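Local structure of putative transcriptional regulator (MarR/EmrR family) (Acinetobacter sp. ADP1, 3NRV) at the interface of chains A and B. The protein probably binds DNA as a transcription factor of the MarR/EmrR family, using a winged helix-turn-helix domain to regulate gene expression. Sequence-based numbering; all coordinates share one arbitrary frame. Chains: chain A/B, Putative transcriptional regulator (MarR/EmrR family).

The interface of chains A and B. Residues chain A 12-14, 17; chain B 24, 115, 119, 122.
A:His12 has an extended backbone just ahead of helix 13-26 of chain A, whose first residues, A:Ala13 and A:Thr14, already have helical torsions and point their backbone N-H groups at B:Glu119. The carboxylate of B:Glu119 thus caps the helix N-terminus from the partner chain. Its OE2 accepts from A:Ala13 N at 2.6 Å, on the syn side but 27° out of the carboxylate plane, while OE1 uses its syn lone pair for A:Thr14 N at 2.9 Å. OE1 is also met nearly along its C-O axis by the hydroxyl OG1 of A:Thr14, at 2.7 Å, so two donors grip this oxygen and the fork is held against rotation. Glutamate suits the place because its two oxygens match two successive N-H groups, and the positive end of the helix dipole would probably stabilise its charge. A bend at chi2 of 82° turns the carboxylate toward the helix end. The small CB of A:Ala13 packs against it without hindering the N-H.

The A:His12 imidazole stacks on that carboxylate, the planes 22° apart, with OE1 3.8 Å above the ring centre. Its CE1 also rests on the B:Glu119 CB methylene at 3.4 Å. A flat ring can lie over the acid while NE2 reaches a water 3.0 Å away, tilted out of the ring plane toward the B:Glu119 face; this water lies 2.7 Å from the carbonyl O of B:Ala115.

A:Thr14 has a polar and an apolar side: the B:Leu122 CD2 methyl lies beside OG1, and the A:Thr14 and B:Leu24 side chains cross at about a right angle, methyl CG2 against CD2. The branched ends of A:Ile17 and B:Leu122 supply methyls that meet tip to tip, CD1 to CD2 at 4.1 Å, an apolar flank for the cap.

In the fold, the start of helix 13-26 of chain A is set against helices 102-122 and 13-36 of chain B, in what is probably the dimer interface, since MarR proteins typically dimerise through their N- and C-terminal helices.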
loop_
_atom_site.group_PDB
_atom_site.type_symbol
_atom_site.label_atom_id
_atom_site.label_comp_id
_atom_site.label_asym_id
_atom_site.label_seq_id
_atom_site.Cartn_x
_atom_site.Cartn_y
_atom_site.Cartn_z
ATOM N N HIS A 12 -11.441 5.214 -6.387
ATOM C CA HIS A 12 -11.439 4.216 -5.315
ATOM C C HIS A 12 -10.381 4.686 -4.300
ATOM O O HIS A 12 -9.167 4.613 -4.549
ATOM C CB HIS A 12 -11.078 2.855 -5.918
ATOM C CG HIS A 12 -11.435 1.676 -5.065
ATOM N ND1 HIS A 12 -12.737 1.341 -4.748
ATOM C CD2 HIS A 12 -10.658 0.712 -4.508
ATOM C CE1 HIS A 12 -12.742 0.240 -4.016
ATOM N NE2 HIS A 12 -11.490 -0.160 -3.854
ATOM N N ALA A 13 -10.841 5.225 -3.178
ATOM C CA ALA A 13 -9.935 5.869 -2.229
ATOM C C ALA A 13 -8.942 4.863 -1.655
ATOM O O ALA A 13 -7.779 5.177 -1.407
ATOM C CB ALA A 13 -10.731 6.517 -1.111
ATOM N N THR A 14 -9.415 3.649 -1.435
ATOM C CA THR A 14 -8.560 2.590 -0.898
ATOM C C THR A 14 -7.348 2.400 -1.798
ATOM O O THR A 14 -6.208 2.361 -1.330
ATOM C CB THR A 14 -9.342 1.276 -0.808
ATOM O OG1 THR A 14 -10.454 1.475 0.072
ATOM C CG2 THR A 14 -8.439 0.104 -0.309
ATOM N N ILE A 17 -4.987 5.688 -1.875
ATOM C CA ILE A 17 -4.201 5.751 -0.643
ATOM C C ILE A 17 -3.015 4.783 -0.681
ATOM O O ILE A 17 -1.877 5.144 -0.363
ATOM C CB ILE A 17 -5.103 5.432 0.585
ATOM C CG1 ILE A 17 -6.020 6.622 0.890
ATOM C CG2 ILE A 17 -4.259 5.080 1.817
ATOM C CD1 ILE A 17 -7.272 6.244 1.685
ATOM N N LEU B 24 -4.650 -0.094 6.926
ATOM C CA LEU B 24 -5.709 -0.511 6.015
ATOM C C LEU B 24 -5.285 -1.789 5.282
ATOM O O LEU B 24 -6.045 -2.755 5.214
ATOM C CB LEU B 24 -6.024 0.629 5.038
ATOM C CG LEU B 24 -7.103 0.418 3.971
ATOM C CD1 LEU B 24 -8.408 0.045 4.597
ATOM C CD2 LEU B 24 -7.239 1.687 3.121
ATOM N N ALA B 115 -14.789 -5.706 -2.052
ATOM C CA ALA B 115 -13.964 -4.506 -2.198
ATOM C C ALA B 115 -14.838 -3.245 -2.171
ATOM O O ALA B 115 -14.497 -2.234 -1.547
ATOM C CB ALA B 115 -13.158 -4.570 -3.509
ATOM N N GLU B 119 -14.813 -0.150 0.662
ATOM C CA GLU B 119 -14.550 1.226 0.241
ATOM C C GLU B 119 -15.678 2.121 0.742
ATOM O O GLU B 119 -15.445 3.223 1.246
ATOM C CB GLU B 119 -14.441 1.293 -1.295
ATOM C CG GLU B 119 -14.577 2.679 -1.919
ATOM C CD GLU B 119 -13.280 3.490 -1.875
ATOM O OE1 GLU B 119 -12.255 2.977 -1.359
ATOM O OE2 GLU B 119 -13.291 4.653 -2.348
ATOM N N LEU B 122 -15.054 2.678 4.402
ATOM C CA LEU B 122 -13.965 3.635 4.625
ATOM C C LEU B 122 -14.443 5.096 4.533
ATOM O O LEU B 122 -13.991 5.970 5.289
ATOM C CB LEU B 122 -12.853 3.408 3.588
ATOM C CG LEU B 122 -11.623 4.328 3.654
ATOM C CD1 LEU B 122 -10.853 4.169 4.978
ATOM C CD2 LEU B 122 -10.695 4.060 2.452
HETATM O O HOH W 1 -11.870 -1.649 -1.264
#